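Long-range contacts in UL37 (Suid herpesvirus 1, PDB 4K70), which acts in the inner tegument of the virion and is probably essential for controlling viral trafficking, the present chain being its N-terminal half: residues 147-153 with 194-199; 17-23 with 55-60; 369-373 with 415-419; 265-270 with 285-289. All blocks are in the same frame, centred on the assembly; numbering follows the deposited sequence.

Contact 1 (147-153 with 194-199); sequences VLAAPRV and LALAVR. With NA (sodium ion), chain S.
An inverse gamma turn centred on P151 (phi/psi -77/62) illustrates how an all-helical fold lays the end of one helix and its exit loop over another. Helix 144-149 stops, A150 leaves helical phi/psi, R152 N bonds to A150 O at 2.8 Å, and the chain runs on extended through V153 across helix 191-201. The closest CA atoms are those of P151 and A195, 4.5 Å apart. Along that helix, L194 (t, p) sets CD2 3.7 Å from V147 CB and also touches I218 and F222 of helix 208-223. Small A195 admits backbone: its CB lies 3.4 Å from R152 O. The CA-to-CB bond of L196 points away, yet its CD2 reaches V153 CG2 at 3.8 Å. V198 (t) offers CG1 to P151 CB (3.7 Å) and CG2 to L148 CD1 (3.8 Å). R199 (m, t, t) passes the loop with V153 CG2 over one guanidinium face, 3.5 Å from R199 CZ; the modelled sodium ion is 2.4 Å from R199 NH2 and 2.8 Å from V153 N.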
loop_
_atom_site.group_PDB
_atom_site.type_symbol
_atom_site.label_atom_id
_atom_site.label_comp_id
_atom_site.label_asym_id
_atom_site.label_seq_id
_atom_site.Cartn_x
_atom_site.Cartn_y
_atom_site.Cartn_z
ATOM N N VAL A 147 12.753 -7.681 11.304
ATOM C CA VAL A 147 11.428 -8.016 11.834
ATOM C C VAL A 147 11.444 -9.283 12.673
ATOM O O VAL A 147 10.763 -9.378 13.689
ATOM C CB VAL A 147 10.392 -8.189 10.723
ATOM C CG1 VAL A 147 9.086 -8.725 11.311
ATOM C CG2 VAL A 147 10.158 -6.872 10.012
ATOM N N LEU A 148 12.224 -10.259 12.233
ATOM C CA LEU A 148 12.363 -11.515 12.961
ATOM C C LEU A 148 12.926 -11.277 14.363
ATOM O O LEU A 148 12.523 -11.934 15.328
ATOM C CB LEU A 148 13.267 -12.459 12.178
ATOM C CG LEU A 148 13.517 -13.853 12.747
ATOM C CD1 LEU A 148 12.305 -14.739 12.560
ATOM C CD2 LEU A 148 14.720 -14.452 12.058
ATOM N N ALA A 149 13.851 -10.321 14.466
ATOM C CA ALA A 149 14.474 -9.984 15.740
ATOM C C ALA A 149 13.524 -9.192 16.644
ATOM O O ALA A 149 13.475 -9.419 17.855
ATOM C CB ALA A 149 15.766 -9.215 15.508
ATOM N N ALA A 150 12.770 -8.271 16.049
ATOM C CA ALA A 150 11.760 -7.503 16.776
ATOM C C ALA A 150 10.450 -7.532 15.998
ATOM O O ALA A 150 10.168 -6.625 15.211
ATOM C CB ALA A 150 12.230 -6.072 16.983
ATOM N N PRO A 151 9.644 -8.586 16.212
ATOM C CA PRO A 151 8.429 -8.849 15.425
ATOM C C PRO A 151 7.255 -7.954 15.803
ATOM O O PRO A 151 6.205 -8.455 16.243
ATOM C CB PRO A 151 8.107 -10.317 15.750
ATOM C CG PRO A 151 8.665 -10.527 17.113
ATOM C CD PRO A 151 9.912 -9.655 17.192
ATOM N N ARG A 152 7.426 -6.650 15.613
ATOM C CA ARG A 152 6.382 -5.686 15.921
ATOM C C ARG A 152 5.227 -5.768 14.923
ATOM O O ARG A 152 5.432 -5.745 13.707
ATOM C CB ARG A 152 6.944 -4.255 15.981
ATOM C CG ARG A 152 5.941 -3.264 16.615
ATOM C CD ARG A 152 6.549 -1.903 16.975
ATOM N NE ARG A 152 7.228 -1.267 15.850
ATOM C CZ ARG A 152 8.545 -1.304 15.660
ATOM N NH1 ARG A 152 9.323 -1.941 16.531
ATOM N NH2 ARG A 152 9.087 -0.697 14.605
ATOM N N VAL A 153 4.012 -5.872 15.455
ATOM C CA VAL A 153 2.808 -5.912 14.640
ATOM C C VAL A 153 2.224 -4.506 14.522
ATOM O O VAL A 153 1.795 -3.916 15.513
ATOM C CB VAL A 153 1.759 -6.860 15.239
ATOM C CG1 VAL A 153 0.459 -6.779 14.450
ATOM C CG2 VAL A 153 2.297 -8.289 15.267
ATOM N N LEU A 194 4.786 -11.461 8.246
ATOM C CA LEU A 194 6.015 -12.009 8.802
ATOM C C LEU A 194 6.017 -11.876 10.322
ATOM O O LEU A 194 6.283 -12.846 11.027
ATOM C CB LEU A 194 7.258 -11.322 8.190
ATOM C CG LEU A 194 8.578 -11.603 8.904
ATOM C CD1 LEU A 194 8.860 -13.092 8.946
ATOM C CD2 LEU A 194 9.751 -10.851 8.245
ATOM N N ALA A 195 5.742 -10.669 10.821
ATOM C CA ALA A 195 5.645 -10.428 12.264
ATOM C C ALA A 195 4.595 -11.334 12.927
ATOM O O ALA A 195 4.819 -11.893 14.007
ATOM C CB ALA A 195 5.313 -8.962 12.541
ATOM N N LEU A 196 3.442 -11.459 12.285
ATOM C CA LEU A 196 2.391 -12.340 12.808
ATOM C C LEU A 196 2.836 -13.802 12.871
ATOM O O LEU A 196 2.551 -14.491 13.849
ATOM C CB LEU A 196 1.104 -12.193 11.998
ATOM C CG LEU A 196 0.396 -10.844 12.195
ATOM C CD1 LEU A 196 -0.702 -10.609 11.166
ATOM C CD2 LEU A 196 -0.144 -10.721 13.610
ATOM N N ALA A 197 3.541 -14.280 11.843
ATOM C CA ALA A 197 3.996 -15.667 11.863
ATOM C C ALA A 197 5.068 -15.892 12.930
ATOM O O ALA A 197 5.100 -16.932 13.597
ATOM C CB ALA A 197 4.498 -16.106 10.478
ATOM N N VAL A 198 5.961 -14.917 13.077
ATOM C CA VAL A 198 6.984 -14.978 14.114
ATOM C C VAL A 198 6.359 -15.100 15.496
ATOM O O VAL A 198 6.818 -15.887 16.320
ATOM C CB VAL A 198 7.937 -13.758 14.066
ATOM C CG1 VAL A 198 8.959 -13.829 15.197
ATOM C CG2 VAL A 198 8.643 -13.699 12.725
ATOM N N ARG A 199 5.304 -14.334 15.755
ATOM C CA ARG A 199 4.642 -14.442 17.044
ATOM C C ARG A 199 4.149 -15.853 17.346
ATOM O O ARG A 199 4.238 -16.305 18.488
ATOM C CB ARG A 199 3.519 -13.419 17.173
ATOM C CG ARG A 199 4.082 -12.029 17.336
ATOM C CD ARG A 199 3.116 -11.058 17.973
ATOM N NE ARG A 199 3.812 -9.806 18.263
ATOM C CZ ARG A 199 3.214 -8.685 18.654
ATOM N NH1 ARG A 199 1.895 -8.653 18.801
ATOM N NH2 ARG A 199 3.937 -7.595 18.893
HETATM NA NA NA S . 3.739 -5.344 18.220
#

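Contact 2 (17-23 with 55-60); sequences HAVATVV and RAYVET
Residues 17-19 form a turn leading into helix 20-32, with V19 at the N-cap position; residues 55-60 end helix 39-60. Segment 20-23 runs antiparallel to 55-60, with CA-CA distances of 5.2 Å for A20 and T60 and 7.2 Å for V23 and A56; in the turn before it, the CA of H17 is 6.4 Å from that of E59. A20 CB meets T60 CB at 3.6 Å. One turn further on, V23 (t) sets CG1 3.9 Å from A56 CB and CG2 3.9 Å from T60 CG2. These consecutive helices form an antiparallel helical hairpin, met here at its open end, where one starts and the other stops. T60 (p) turns its hydroxyl back along its own helix, OG1 donating to A56 O at 2.9 Å, and is also hydrogen-bonded to T62. H17 (chi1 -89°) lays its imidazole beside the last turns of helix 39-60, against R55, A56 and E59. H17 ND1 donates a weak hydrogen bond to E59 OE1 at 2.7 Å and 125°, H17 CE1 comes within 3.5 Å of A56 CA and 3.3 Å of R55 NH1, and the buried H17 NE2 has no partner in the model.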
loop_
_atom_site.group_PDB
_atom_site.type_symbol
_atom_site.label_atom_id
_atom_site.label_comp_id
_atom_site.label_asym_id
_atom_site.label_seq_id
_atom_site.Cartn_x
_atom_site.Cartn_y
_atom_site.Cartn_z
ATOM N N HIS A 17 3.182 42.335 -23.554
ATOM C CA HIS A 17 2.659 42.793 -22.285
ATOM C C HIS A 17 1.763 44.018 -22.295
ATOM O O HIS A 17 1.075 44.303 -21.336
ATOM C CB HIS A 17 3.795 42.919 -21.288
ATOM C CG HIS A 17 4.044 41.653 -20.538
ATOM N ND1 HIS A 17 4.452 41.627 -19.227
ATOM C CD2 HIS A 17 3.902 40.365 -20.914
ATOM C CE1 HIS A 17 4.562 40.375 -18.831
ATOM N NE2 HIS A 17 4.234 39.589 -19.834
ATOM N N ALA A 18 1.762 44.734 -23.406
ATOM C CA ALA A 18 0.861 45.855 -23.564
ATOM C C ALA A 18 -0.530 45.343 -23.912
ATOM O O ALA A 18 -1.451 46.103 -24.106
ATOM C CB ALA A 18 1.388 46.831 -24.594
ATOM N N VAL A 19 -0.660 44.029 -23.998
ATOM C CA VAL A 19 -1.922 43.387 -24.299
ATOM C C VAL A 19 -2.213 42.329 -23.234
ATOM O O VAL A 19 -1.938 41.149 -23.399
ATOM C CB VAL A 19 -2.006 42.903 -25.767
ATOM C CG1 VAL A 19 -0.645 42.824 -26.433
ATOM C CG2 VAL A 19 -2.822 41.642 -25.932
ATOM N N ALA A 20 -2.757 42.808 -22.122
ATOM C CA ALA A 20 -3.024 41.936 -20.976
ATOM C C ALA A 20 -3.795 40.660 -21.328
ATOM O O ALA A 20 -3.809 39.706 -20.550
ATOM C CB ALA A 20 -3.767 42.713 -19.883
ATOM N N THR A 21 -4.439 40.650 -22.492
ATOM C CA THR A 21 -5.259 39.511 -22.911
ATOM C C THR A 21 -4.462 38.281 -23.372
ATOM O O THR A 21 -4.884 37.147 -23.136
ATOM C CB THR A 21 -6.285 39.912 -23.995
ATOM O OG1 THR A 21 -5.640 40.707 -24.999
ATOM C CG2 THR A 21 -7.429 40.707 -23.374
ATOM N N VAL A 22 -3.326 38.494 -24.032
ATOM C CA VAL A 22 -2.464 37.371 -24.394
ATOM C C VAL A 22 -1.848 36.743 -23.136
ATOM O O VAL A 22 -1.851 35.518 -22.966
ATOM C CB VAL A 22 -1.358 37.786 -25.391
ATOM C CG1 VAL A 22 -0.571 38.968 -24.859
ATOM C CG2 VAL A 22 -0.437 36.616 -25.683
ATOM N N VAL A 23 -1.340 37.599 -22.251
ATOM C CA VAL A 23 -0.780 37.165 -20.976
ATOM C C VAL A 23 -1.778 36.308 -20.195
ATOM O O VAL A 23 -1.400 35.322 -19.559
ATOM C CB VAL A 23 -0.361 38.369 -20.113
ATOM C CG1 VAL A 23 0.431 37.903 -18.908
ATOM C CG2 VAL A 23 0.455 39.360 -20.937
ATOM N N ARG A 55 6.482 39.746 -13.040
ATOM C CA ARG A 55 6.521 40.797 -14.043
ATOM C C ARG A 55 5.202 40.883 -14.796
ATOM O O ARG A 55 4.779 41.967 -15.196
ATOM C CB ARG A 55 7.672 40.595 -15.027
ATOM C CG ARG A 55 7.261 40.937 -16.444
ATOM C CD ARG A 55 8.311 41.762 -17.179
ATOM N NE ARG A 55 9.322 40.938 -17.837
ATOM C CZ ARG A 55 9.063 39.956 -18.697
ATOM N NH1 ARG A 55 7.810 39.640 -19.010
ATOM N NH2 ARG A 55 10.065 39.277 -19.242
ATOM N N ALA A 56 4.547 39.745 -14.988
ATOM C CA ALA A 56 3.236 39.753 -15.625
ATOM C C ALA A 56 2.215 40.593 -14.832
ATOM O O ALA A 56 1.407 41.319 -15.417
ATOM C CB ALA A 56 2.727 38.337 -15.823
ATOM N N TYR A 57 2.253 40.496 -13.506
ATOM C CA TYR A 57 1.310 41.241 -12.681
ATOM C C TYR A 57 1.647 42.726 -12.692
ATOM O O TYR A 57 0.758 43.564 -12.794
ATOM C CB TYR A 57 1.285 40.717 -11.243
ATOM C CG TYR A 57 0.417 41.559 -10.331
ATOM C CD1 TYR A 57 -0.966 41.573 -10.477
ATOM C CD2 TYR A 57 0.979 42.338 -9.332
ATOM C CE1 TYR A 57 -1.767 42.344 -9.656
ATOM C CE2 TYR A 57 0.184 43.117 -8.500
ATOM C CZ TYR A 57 -1.187 43.119 -8.669
ATOM O OH TYR A 57 -1.985 43.893 -7.846
ATOM N N VAL A 58 2.933 43.036 -12.576
ATOM C CA VAL A 58 3.415 44.411 -12.645
ATOM C C VAL A 58 2.920 45.138 -13.904
ATOM O O VAL A 58 2.495 46.291 -13.834
ATOM C CB VAL A 58 4.956 44.473 -12.585
ATOM C CG1 VAL A 58 5.450 45.824 -13.044
ATOM C CG2 VAL A 58 5.453 44.197 -11.173
ATOM N N GLU A 59 2.949 44.461 -15.047
ATOM C CA GLU A 59 2.649 45.121 -16.317
ATOM C C GLU A 59 1.178 45.050 -16.756
ATOM O O GLU A 59 0.716 45.894 -17.519
ATOM C CB GLU A 59 3.595 44.618 -17.416
ATOM C CG GLU A 59 5.066 44.907 -17.083
ATOM C CD GLU A 59 6.037 44.549 -18.196
ATOM O OE1 GLU A 59 5.598 44.018 -19.239
ATOM O OE2 GLU A 59 7.252 44.802 -18.021
ATOM N N THR A 60 0.440 44.059 -16.274
ATOM C CA THR A 60 -0.954 43.910 -16.682
ATOM C C THR A 60 -1.892 44.118 -15.507
ATOM O O THR A 60 -3.080 44.399 -15.693
ATOM C CB THR A 60 -1.237 42.532 -17.297
ATOM O OG1 THR A 60 -1.331 41.555 -16.251
ATOM C CG2 THR A 60 -0.132 42.138 -18.274
#

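Contact 3 (369-373 with 415-419); sequences RAVGC and ALGLP
One turn of helix 366-385, residues 369-373, is crossed by the irregular segment 415-419, which comes closest where the CA atoms of R369 and L416 are 5.0 Å apart. The polar part belongs to R369, whose m, t, t side chain lies along the loop: NE gives a weak hydrogen bond to A415 O (2.8 Å, 120°), and G417 N lies near the guanidinium plane, 3.6 Å from NE. R369 CG also approaches L416 O at 3.5 Å. The apolar part centres on C373 (m), whose SG is 4.0 Å from L416 CB and 3.9 Å from L418 CG; both C373 and L418 also touch W324 of helix 321-329. L416 (m, t) continues inward past the helix, its CD2 4.2 Å from G372 C, toward L364 and L358. Two glycines make the close approach possible. An ideal CB on G372 would lie only 3.1 Å from L416 CD2, and one on G417 only 3.1 Å from R369 CD; G417, at phi/psi 80/19, also turns the chain in the left-handed helical region. The arrangement is a loop docked on a helix of an all-helical fold, the connection ahead of helix 422-431 being held against helix 366-385.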
loop_
_atom_site.group_PDB
_atom_site.type_symbol
_atom_site.label_atom_id
_atom_site.label_comp_id
_atom_site.label_asym_id
_atom_site.label_seq_id
_atom_site.Cartn_x
_atom_site.Cartn_y
_atom_site.Cartn_z
ATOM N N ARG A 369 -16.655 -25.750 3.042
ATOM C CA ARG A 369 -16.982 -24.371 2.694
ATOM C C ARG A 369 -16.226 -23.375 3.562
ATOM O O ARG A 369 -15.736 -22.370 3.060
ATOM C CB ARG A 369 -18.481 -24.127 2.842
ATOM C CG ARG A 369 -19.308 -24.681 1.694
ATOM C CD ARG A 369 -20.805 -24.547 1.985
ATOM N NE ARG A 369 -21.581 -24.871 0.795
ATOM C CZ ARG A 369 -22.251 -26.001 0.618
ATOM N NH1 ARG A 369 -22.302 -26.907 1.588
ATOM N NH2 ARG A 369 -22.914 -26.197 -0.514
ATOM N N ALA A 370 -16.128 -23.661 4.860
ATOM C CA ALA A 370 -15.410 -22.778 5.787
ATOM C C ALA A 370 -13.923 -22.671 5.420
ATOM O O ALA A 370 -13.324 -21.591 5.504
ATOM C CB ALA A 370 -15.550 -23.280 7.195
ATOM N N VAL A 371 -13.320 -23.801 5.062
ATOM C CA VAL A 371 -11.916 -23.799 4.615
ATOM C C VAL A 371 -11.775 -23.054 3.293
ATOM O O VAL A 371 -10.860 -22.245 3.107
ATOM C CB VAL A 371 -11.373 -25.223 4.414
ATOM C CG1 VAL A 371 -9.934 -25.165 3.903
ATOM C CG2 VAL A 371 -11.462 -26.042 5.710
ATOM N N GLY A 372 -12.685 -23.330 2.363
ATOM C CA GLY A 372 -12.606 -22.700 1.056
ATOM C C GLY A 372 -12.838 -21.202 1.110
ATOM O O GLY A 372 -12.114 -20.426 0.485
ATOM N N CYS A 373 -13.887 -20.797 1.819
ATOM C CA CYS A 373 -14.148 -19.378 2.035
ATOM C C CYS A 373 -12.945 -18.667 2.640
ATOM O O CYS A 373 -12.535 -17.615 2.163
ATOM C CB CYS A 373 -15.368 -19.202 2.949
ATOM S SG CYS A 373 -16.928 -19.460 2.046
ATOM N N ALA A 415 -21.652 -22.572 -4.441
ATOM C CA ALA A 415 -21.113 -23.807 -3.873
ATOM C C ALA A 415 -20.398 -23.571 -2.551
ATOM O O ALA A 415 -20.376 -24.439 -1.681
ATOM C CB ALA A 415 -20.173 -24.493 -4.868
ATOM N N LEU A 416 -19.810 -22.390 -2.413
ATOM C CA LEU A 416 -19.130 -21.990 -1.190
ATOM C C LEU A 416 -20.125 -21.540 -0.098
ATOM O O LEU A 416 -19.730 -21.256 1.037
ATOM C CB LEU A 416 -18.133 -20.868 -1.508
ATOM C CG LEU A 416 -16.863 -21.301 -2.238
ATOM C CD1 LEU A 416 -15.992 -20.096 -2.547
ATOM C CD2 LEU A 416 -16.086 -22.310 -1.395
ATOM N N GLY A 417 -21.412 -21.492 -0.436
ATOM C CA GLY A 417 -22.439 -21.120 0.533
ATOM C C GLY A 417 -22.575 -19.622 0.756
ATOM O O GLY A 417 -23.121 -19.177 1.769
ATOM N N LEU A 418 -22.068 -18.838 -0.196
ATOM C CA LEU A 418 -22.116 -17.378 -0.129
ATOM C C LEU A 418 -23.201 -16.854 -1.053
ATOM O O LEU A 418 -23.520 -17.483 -2.056
ATOM C CB LEU A 418 -20.787 -16.787 -0.601
ATOM C CG LEU A 418 -19.548 -17.145 0.208
ATOM C CD1 LEU A 418 -18.323 -16.745 -0.576
ATOM C CD2 LEU A 418 -19.578 -16.443 1.568
ATOM N N PRO A 419 -23.753 -15.677 -0.742
ATOM C CA PRO A 419 -24.673 -15.090 -1.721
ATOM C C PRO A 419 -23.922 -14.495 -2.913
ATOM O O PRO A 419 -22.684 -14.444 -2.929
ATOM C CB PRO A 419 -25.381 -13.982 -0.920
ATOM C CG PRO A 419 -24.419 -13.627 0.153
ATOM C CD PRO A 419 -23.677 -14.894 0.507
#

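Contact 4 (265-270 with 285-289); sequences VSAALA and ARRLR
L288 (m, t) supplies the apolar centre, its CD1 3.9 Å from V265 CG1 and its CD2 4.1 Å from L269 CD1, one turn apart in helix 260-271. Extended segment 285-289 crosses the helix obliquely in the opposite sense, with CA atoms 5.3 Å apart for S266 and R287 and 5.8 Å for A270 and A285, whose CB atoms meet at 3.9 Å. Between these patches the polar edge begins: S266 OG (m) lies 2.9 Å from R286 O, but E262 O competes for the same proton. One water donates to S266 OG (3.1 Å) and accepts from L288 N (2.8 Å); another donates to S266 O (3.1 Å) and R286 O (2.7 Å). The ends of R286 and R287 lead away, R286 NE bonding to V248 O and R287 NE to N254 O. D312, seen binding calcium in this protein but not in this chain, is about 5 Å from R287 between side chains. V265 and L288 also pack on helix 208-223, and L269 on helix 229-240.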
loop_
_atom_site.group_PDB
_atom_site.type_symbol
_atom_site.label_atom_id
_atom_site.label_comp_id
_atom_site.label_asym_id
_atom_site.label_seq_id
_atom_site.Cartn_x
_atom_site.Cartn_y
_atom_site.Cartn_z
ATOM N N VAL A 265 8.532 -30.395 3.852
ATOM C CA VAL A 265 8.389 -30.473 5.305
ATOM C C VAL A 265 9.213 -31.632 5.876
ATOM O O VAL A 265 9.947 -31.467 6.863
ATOM C CB VAL A 265 6.888 -30.593 5.726
ATOM C CG1 VAL A 265 6.768 -30.914 7.198
ATOM C CG2 VAL A 265 6.151 -29.298 5.402
ATOM N N SER A 266 9.095 -32.798 5.242
ATOM C CA SER A 266 9.809 -33.996 5.680
ATOM C C SER A 266 11.321 -33.799 5.665
ATOM O O SER A 266 12.023 -34.226 6.582
ATOM C CB SER A 266 9.445 -35.188 4.793
ATOM O OG SER A 266 8.100 -35.570 4.998
ATOM N N ALA A 267 11.815 -33.155 4.618
ATOM C CA ALA A 267 13.243 -32.911 4.464
ATOM C C ALA A 267 13.783 -32.026 5.589
ATOM O O ALA A 267 14.844 -32.294 6.147
ATOM C CB ALA A 267 13.512 -32.274 3.123
ATOM N N ALA A 268 13.045 -30.973 5.927
ATOM C CA ALA A 268 13.464 -30.092 7.010
ATOM C C ALA A 268 13.391 -30.816 8.349
ATOM O O ALA A 268 14.277 -30.677 9.184
ATOM C CB ALA A 268 12.618 -28.819 7.030
ATOM N N LEU A 269 12.337 -31.602 8.556
ATOM C CA LEU A 269 12.212 -32.314 9.815
ATOM C C LEU A 269 13.286 -33.391 9.952
ATOM O O LEU A 269 13.814 -33.608 11.042
ATOM C CB LEU A 269 10.805 -32.904 9.986
ATOM C CG LEU A 269 9.693 -31.902 10.305
ATOM C CD1 LEU A 269 8.314 -32.525 10.119
ATOM C CD2 LEU A 269 9.836 -31.346 11.725
ATOM N N ALA A 270 13.607 -34.058 8.845
ATOM C CA ALA A 270 14.591 -35.141 8.851
ATOM C C ALA A 270 15.993 -34.613 9.128
ATOM O O ALA A 270 16.844 -35.333 9.636
ATOM C CB ALA A 270 14.564 -35.901 7.528
ATOM N N ALA A 285 12.819 -40.550 4.953
ATOM C CA ALA A 285 12.259 -39.467 5.749
ATOM C C ALA A 285 10.764 -39.694 5.889
ATOM O O ALA A 285 10.067 -39.955 4.905
ATOM C CB ALA A 285 12.545 -38.118 5.104
ATOM N N ARG A 286 10.282 -39.633 7.123
ATOM C CA ARG A 286 8.880 -39.871 7.397
ATOM C C ARG A 286 8.090 -38.609 7.088
ATOM O O ARG A 286 8.620 -37.502 7.164
ATOM C CB ARG A 286 8.700 -40.277 8.858
ATOM C CG ARG A 286 9.616 -41.416 9.261
ATOM C CD ARG A 286 9.541 -41.672 10.746
ATOM N NE ARG A 286 8.209 -42.103 11.170
ATOM C CZ ARG A 286 7.866 -42.301 12.440
ATOM N NH1 ARG A 286 8.760 -42.109 13.407
ATOM N NH2 ARG A 286 6.633 -42.689 12.749
ATOM N N ARG A 287 6.831 -38.774 6.709
ATOM C CA ARG A 287 5.983 -37.625 6.461
ATOM C C ARG A 287 4.970 -37.508 7.585
ATOM O O ARG A 287 4.677 -38.490 8.284
ATOM C CB ARG A 287 5.265 -37.758 5.125
ATOM C CG ARG A 287 4.106 -38.723 5.174
ATOM C CD ARG A 287 3.321 -38.720 3.873
ATOM N NE ARG A 287 2.334 -39.792 3.904
ATOM C CZ ARG A 287 1.058 -39.640 4.239
ATOM N NH1 ARG A 287 0.576 -38.443 4.537
ATOM N NH2 ARG A 287 0.256 -40.694 4.257
ATOM N N LEU A 288 4.454 -36.296 7.774
ATOM C CA LEU A 288 3.411 -36.065 8.755
ATOM C C LEU A 288 2.142 -36.800 8.333
ATOM O O LEU A 288 1.786 -36.802 7.151
ATOM C CB LEU A 288 3.131 -34.572 8.876
ATOM C CG LEU A 288 4.256 -33.712 9.455
ATOM C CD1 LEU A 288 3.873 -32.244 9.398
ATOM C CD2 LEU A 288 4.571 -34.130 10.888
ATOM N N ARG A 289 1.483 -37.435 9.297
ATOM C CA ARG A 289 0.169 -38.027 9.091
ATOM C C ARG A 289 -0.804 -36.976 8.539
ATOM O O ARG A 289 -0.729 -35.791 8.905
ATOM C CB ARG A 289 -0.368 -38.583 10.419
ATOM C CG ARG A 289 0.506 -39.668 11.052
ATOM C CD ARG A 289 0.100 -39.938 12.486
ATOM N NE ARG A 289 -1.340 -40.161 12.601
ATOM C CZ ARG A 289 -1.990 -40.276 13.752
ATOM N NH1 ARG A 289 -1.323 -40.205 14.896
ATOM N NH2 ARG A 289 -3.301 -40.470 13.763
HETATM O O HOH W 1 5.436 -34.381 5.928
HETATM O O HOH W 2 10.903 -36.579 8.211
#

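With no strand in the chain, all four contacts vary one principle: a helical segment packed against a neighbouring loop or helix end. Contact 1 is the most buried, lies nearest the chain's centre and has the largest interface, mainly apolar, with its polar end at a sodium ion. Contact 2, peripheral and on the other side of the chain's centre, pairs two helix ends and adds a weak histidine-glutamate bond. Contacts 3 and 4 each dock a loop on a helix: contact 3 combines glycine-permitted closeness, a cysteine-leucine patch and a weak arginine bond; contact 4 sets a leucine patch beside a serine and two bridging waters. Helix 208-223 backs both contacts 1 and 4.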